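Local structure of hypothetical protein TM1553 (Thermotoga maritima, 1VRM) at residues V219-Y224 and I313-T318; D276-A281 and P298-H303. The protein probably transfers FMN from FAD to target proteins, as do other flavin transferases of the ApbE family. All coordinates share one frame; numbering follows the deposited sequence.

Contact 1 of 2, residues V219-Y224 and I313-T318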
loop_
_atom_site.group_PDB
_atom_site.type_symbol
_atom_site.label_atom_id
_atom_site.label_comp_id
_atom_site.label_asym_id
_atom_site.label_seq_id
_atom_site.Cartn_x
_atom_site.Cartn_y
_atom_site.Cartn_z
ATOM N N VAL A 219 11.233 5.504 17.973
ATOM C CA VAL A 219 11.582 5.742 16.578
ATOM C C VAL A 219 12.978 5.160 16.358
ATOM O O VAL A 219 13.896 5.442 17.146
ATOM C CB VAL A 219 11.578 7.264 16.340
ATOM C CG1 VAL A 219 12.145 7.609 15.037
ATOM C CG2 VAL A 219 10.151 7.783 16.465
ATOM N N ILE A 220 13.174 4.427 15.269
ATOM C CA ILE A 220 14.486 3.857 15.003
ATOM C C ILE A 220 15.282 4.738 14.024
ATOM O O ILE A 220 16.491 4.576 13.897
ATOM C CB ILE A 220 14.417 2.413 14.477
ATOM C CG1 ILE A 220 13.609 2.365 13.183
ATOM C CG2 ILE A 220 13.877 1.452 15.553
ATOM C CD1 ILE A 220 13.566 0.972 12.559
ATOM N N ASP A 221 14.633 5.689 13.353
ATOM C CA ASP A 221 15.363 6.563 12.415
ATOM C C ASP A 221 14.463 7.746 12.093
ATOM O O ASP A 221 13.232 7.624 12.211
ATOM C CB ASP A 221 15.670 5.775 11.152
ATOM C CG ASP A 221 16.816 6.371 10.322
ATOM O OD1 ASP A 221 17.514 7.358 10.739
ATOM O OD2 ASP A 221 17.006 5.840 9.202
ATOM N N TYR A 222 15.084 8.875 11.709
ATOM C CA TYR A 222 14.359 10.034 11.198
ATOM C C TYR A 222 14.778 10.349 9.788
ATOM O O TYR A 222 15.974 10.329 9.487
ATOM C CB TYR A 222 14.598 11.256 12.049
ATOM C CG TYR A 222 13.885 11.217 13.373
ATOM C CD1 TYR A 222 12.525 11.505 13.460
ATOM C CD2 TYR A 222 14.562 10.866 14.527
ATOM C CE1 TYR A 222 11.858 11.466 14.677
ATOM C CE2 TYR A 222 13.900 10.819 15.741
ATOM C CZ TYR A 222 12.571 11.130 15.797
ATOM O OH TYR A 222 11.930 11.078 17.012
ATOM N N ILE A 223 13.787 10.597 8.949
ATOM C CA ILE A 223 14.058 11.070 7.622
ATOM C C ILE A 223 13.446 12.425 7.384
ATOM O O ILE A 223 12.566 12.871 8.114
ATOM C CB ILE A 223 13.619 10.066 6.538
ATOM C CG1 ILE A 223 12.113 9.830 6.611
ATOM C CG2 ILE A 223 14.373 8.755 6.724
ATOM C CD1 ILE A 223 11.513 9.280 5.331
ATOM N N TYR A 224 13.986 13.082 6.371
ATOM C CA TYR A 224 13.677 14.476 6.074
ATOM C C TYR A 224 13.206 14.535 4.649
ATOM O O TYR A 224 13.943 14.196 3.753
ATOM C CB TYR A 224 14.926 15.330 6.302
ATOM C CG TYR A 224 15.343 15.311 7.742
ATOM C CD1 TYR A 224 16.080 14.253 8.265
ATOM C CD2 TYR A 224 15.021 16.361 8.588
ATOM C CE1 TYR A 224 16.459 14.240 9.607
ATOM C CE2 TYR A 224 15.377 16.345 9.889
ATOM C CZ TYR A 224 16.105 15.296 10.406
ATOM O OH TYR A 224 16.456 15.303 11.739
ATOM N N ILE A 313 18.813 -3.656 11.382
ATOM C CA ILE A 313 18.393 -2.660 10.401
ATOM C C ILE A 313 19.393 -2.633 9.245
ATOM O O ILE A 313 20.599 -2.466 9.465
ATOM C CB ILE A 313 18.326 -1.260 11.038
ATOM C CG1 ILE A 313 17.252 -1.255 12.114
ATOM C CG2 ILE A 313 18.054 -0.171 10.003
ATOM C CD1 ILE A 313 17.314 -0.091 13.043
ATOM N N GLU A 314 18.897 -2.798 8.030
ATOM C CA GLU A 314 19.703 -2.711 6.829
ATOM C C GLU A 314 19.099 -1.646 5.928
ATOM O O GLU A 314 17.916 -1.655 5.674
ATOM C CB GLU A 314 19.718 -4.024 6.125
ATOM C CG GLU A 314 20.262 -5.149 6.985
ATOM C CD GLU A 314 21.722 -4.986 7.383
ATOM O OE1 GLU A 314 22.445 -4.128 6.817
ATOM O OE2 GLU A 314 22.139 -5.780 8.244
ATOM N N ARG A 315 19.918 -0.743 5.436
ATOM C CA ARG A 315 19.364 0.230 4.529
ATOM C C ARG A 315 20.295 0.538 3.389
ATOM O O ARG A 315 21.504 0.296 3.451
ATOM C CB ARG A 315 18.951 1.450 5.272
ATOM C CG ARG A 315 20.056 2.199 5.811
ATOM C CD ARG A 315 19.773 2.525 7.300
ATOM N NE ARG A 315 20.499 3.703 7.726
ATOM C CZ ARG A 315 21.707 3.722 8.308
ATOM N NH1 ARG A 315 22.247 4.890 8.644
ATOM N NH2 ARG A 315 22.411 2.626 8.516
ATOM N N SER A 316 19.712 0.999 2.301
ATOM C CA SER A 316 20.518 1.397 1.155
ATOM C C SER A 316 21.271 2.664 1.415
ATOM O O SER A 316 20.889 3.469 2.205
ATOM C CB SER A 316 19.699 1.537 -0.106
ATOM O OG SER A 316 18.729 2.565 0.028
ATOM N N GLU A 317 22.387 2.850 0.699
ATOM C CA GLU A 317 23.107 4.104 0.814
ATOM C C GLU A 317 22.221 5.296 0.397
ATOM O O GLU A 317 22.332 6.397 0.921
ATOM C CB GLU A 317 24.378 4.045 -0.039
ATOM C CG GLU A 317 25.390 3.058 0.473
ATOM C CD GLU A 317 25.889 3.383 1.876
ATOM O OE1 GLU A 317 26.069 4.586 2.209
ATOM O OE2 GLU A 317 26.078 2.422 2.646
ATOM N N THR A 318 21.331 5.072 -0.558
ATOM C CA THR A 318 20.418 6.123 -0.998
ATOM C C THR A 318 19.479 6.531 0.158
ATOM O O THR A 318 19.137 7.688 0.304
ATOM C CB THR A 318 19.593 5.720 -2.266
ATOM O OG1 THR A 318 18.955 4.441 -2.122
ATOM C CG2 THR A 318 20.512 5.744 -3.494
#
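Ile-220 and Ile-313 meet by their delta methyls, CD1 of Ile-220 lying 3.9 Å from CD1 of Ile-313. The Ile-313 methyl also leans on the branch point of its partner, 4.1 Å from Ile-220 CB. The two side chains approach each other at a slant. Ile-220 holds CG1 between its backbone N and carbonyl carbon (chi1 59°) and continues extended (chi2 177°), which leaves CD1 where the Ile-313 methyl meets it. Beside this apolar touch stands a charged pair that falls short of a salt bridge: Asp-221 OD2 is 4.4 Å from Arg-315 NE and well out of the guanidinium plane, with no N-H aimed at it. Arg-315 NE instead forms its salt bridge with Glu-323, which also comes near the Asp-221 carboxylate, so the guanidinium probably offsets the like charges. The other oxygen, Asp-221 OD1, takes a weak bond from the next amide, Tyr-222 N, at 3.0 Å with an N-H...O angle of 123°. Strand 219-225, hydrogen-bonded to 207-212 in a two-stranded antiparallel sheet, lies against the edge of the large antiparallel sheet that finishes in strand 313-315, near the protein surface. There Ile-220 rests on Val-307 and Asp-221 on Leu-305 of strand 303-308, Ile-313 shares Leu-305, and Phe-319 of helix 317-320 packs against Asp-221 and Ile-223.

Contact 2 of 2, residues D276-A281 and P298-H303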
loop_
_atom_site.group_PDB
_atom_site.type_symbol
_atom_site.label_atom_id
_atom_site.label_comp_id
_atom_site.label_asym_id
_atom_site.label_seq_id
_atom_site.Cartn_x
_atom_site.Cartn_y
_atom_site.Cartn_z
ATOM N N ASP A 276 4.179 2.415 -1.828
ATOM C CA ASP A 276 3.244 1.448 -1.227
ATOM C C ASP A 276 3.421 0.055 -1.884
ATOM O O ASP A 276 3.624 -0.934 -1.185
ATOM C CB ASP A 276 1.797 1.970 -1.386
ATOM C CG ASP A 276 0.796 1.266 -0.524
ATOM O OD1 ASP A 276 1.196 0.529 0.376
ATOM O OD2 ASP A 276 -0.436 1.499 -0.785
ATOM N N ALA A 277 3.364 -0.022 -3.232
ATOM C CA ALA A 277 3.481 -1.317 -3.916
ATOM C C ALA A 277 4.830 -1.970 -3.628
ATOM O O ALA A 277 4.926 -3.170 -3.388
ATOM C CB ALA A 277 3.293 -1.214 -5.395
ATOM N N LEU A 278 5.901 -1.171 -3.692
ATOM C CA LEU A 278 7.218 -1.725 -3.525
ATOM C C LEU A 278 7.559 -2.031 -2.072
ATOM O O LEU A 278 8.354 -2.922 -1.809
ATOM C CB LEU A 278 8.272 -0.858 -4.199
ATOM C CG LEU A 278 8.139 -0.764 -5.717
ATOM C CD1 LEU A 278 9.298 0.020 -6.315
ATOM C CD2 LEU A 278 8.063 -2.110 -6.387
ATOM N N SER A 279 6.866 -1.424 -1.124
ATOM C CA SER A 279 7.141 -1.764 0.278
ATOM C C SER A 279 6.585 -3.185 0.528
ATOM O O SER A 279 7.199 -3.960 1.224
ATOM C CB SER A 279 6.591 -0.753 1.264
ATOM O OG SER A 279 5.177 -0.754 1.279
ATOM N N THR A 280 5.435 -3.502 -0.092
ATOM C CA THR A 280 4.870 -4.835 0.001
ATOM C C THR A 280 5.805 -5.840 -0.656
ATOM O O THR A 280 6.136 -6.867 -0.092
ATOM C CB THR A 280 3.465 -4.834 -0.669
ATOM O OG1 THR A 280 2.607 -3.914 0.051
ATOM C CG2 THR A 280 2.847 -6.218 -0.688
ATOM N N ALA A 281 6.221 -5.550 -1.886
ATOM C CA ALA A 281 7.109 -6.468 -2.594
ATOM C C ALA A 281 8.426 -6.684 -1.831
ATOM O O ALA A 281 8.929 -7.790 -1.719
ATOM C CB ALA A 281 7.451 -5.937 -3.974
ATOM N N PRO A 298 16.678 0.273 -4.893
ATOM C CA PRO A 298 16.952 1.676 -5.229
ATOM C C PRO A 298 16.997 1.902 -6.708
ATOM O O PRO A 298 16.617 2.987 -7.162
ATOM C CB PRO A 298 18.295 1.947 -4.584
ATOM C CG PRO A 298 18.335 0.954 -3.404
ATOM C CD PRO A 298 17.653 -0.264 -3.919
ATOM N N ASN A 299 17.373 0.887 -7.467
ATOM C CA ASN A 299 17.382 1.047 -8.929
ATOM C C ASN A 299 16.015 0.999 -9.607
ATOM O O ASN A 299 15.907 1.190 -10.821
ATOM C CB ASN A 299 18.343 0.059 -9.539
ATOM C CG ASN A 299 19.738 0.247 -9.037
ATOM O OD1 ASN A 299 20.179 1.365 -8.811
ATOM N ND2 ASN A 299 20.470 -0.860 -8.811
HETATM N N MSE A 300 14.985 0.691 -8.826
HETATM C CA MSE A 300 13.584 0.804 -9.214
HETATM C C MSE A 300 12.947 2.073 -8.643
HETATM O O MSE A 300 11.747 2.291 -8.795
HETATM C CB MSE A 300 12.798 -0.367 -8.684
HETATM C CG MSE A 300 13.042 -1.614 -9.440
HETATM SE SE MSE A 300 11.777 -3.015 -8.732
HETATM C CE MSE A 300 12.545 -3.274 -7.081
ATOM N N GLY A 301 13.770 2.901 -8.006
ATOM C CA GLY A 301 13.336 4.119 -7.367
ATOM C C GLY A 301 12.777 3.917 -5.957
ATOM O O GLY A 301 12.040 4.764 -5.447
ATOM N N ALA A 302 13.135 2.814 -5.317
ATOM C CA ALA A 302 12.640 2.498 -3.973
ATOM C C ALA A 302 13.853 2.500 -2.979
ATOM O O ALA A 302 14.576 1.517 -2.892
ATOM C CB ALA A 302 11.960 1.115 -4.015
ATOM N N HIS A 303 14.067 3.617 -2.290
ATOM C CA HIS A 303 15.157 3.810 -1.396
ATOM C C HIS A 303 14.731 3.320 -0.056
ATOM O O HIS A 303 13.755 3.846 0.507
ATOM C CB HIS A 303 15.534 5.285 -1.425
ATOM C CG HIS A 303 15.780 5.722 -2.834
ATOM N ND1 HIS A 303 16.853 5.251 -3.573
ATOM C CD2 HIS A 303 14.978 6.379 -3.708
ATOM C CE1 HIS A 303 16.722 5.654 -4.831
ATOM N NE2 HIS A 303 15.601 6.343 -4.938
#
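A helix and the turn that follows it meet here through Leu-278 of helix 272-296, which projects onto Met-300 and Ala-302 where the chain turns back toward strand 303-308. Most of the touching is done by Leu-278 CD1, which sits 3.7 Å from Ala-302 CB and 4.2 Å from Met-300 CB. The same methyl comes within 4.2 Å of Met-300 O, and Leu-278 CB backs it at 4.2 Å from Ala-302 CB. With CG anti to the carbonyl carbon (chi1 -64°) and CD1 fully extended beyond it, the leucine reaches the turn by apolar contact, with no hydrogen bond between the two segments. Met-300, present as selenomethionine, leans on Leu-98 of helix 83-98, while Ala-302 also touches Ile-267 of strand 262-269.

The turn begins with the end of a 3-10 segment (through 300), where Gly-301 N bonds to Pro-298 O at 3.0 Å. Gly-301 follows with a positive phi of 83°, a backbone shape that favours glycine, and leads the chain into strand 303-308. Helix 272-296 and this turn form the connection between the adjacent antiparallel strands 262-269 and 303-308 of the large sheet.

Along another side of the helix, Ser-279 OG donates to Asp-276 O at 2.9 Å, approaching 29° from the carbonyl plane; it also bonds to Ser-233 OG, and Asp-276 OD2 takes a bond from Gly-168 N. An unidentified ligand, probably from the crystallisation liquor, is hydrogen-bonded by Asp-276, Ser-279 and Thr-280, whereas Leu-278 packs against Phe-95 of helix 83-98 and the neighbouring Thr-99.

Overall arrangement
The centres of the two contacts lie about 14 Å apart on the same side of the chain's centre, contact 1 near the surface and contact 2 deeper. Along the chain they are nested: 219-224 comes first, then 276-281 and 298-303, and 313-318 closes the outer loop. Strand 303-308, which starts at the end of contact 2, pairs with strand 313-315 of contact 1 in the large antiparallel sheet. The contacts touch directly: Thr-318 OG1 is 2.7 Å from His-303 ND1, a probable hydrogen bond, and Ser-316 packs on Pro-298. The start of the C-terminal helix 317-320 is thereby joined to the turn packed against helix 272-296.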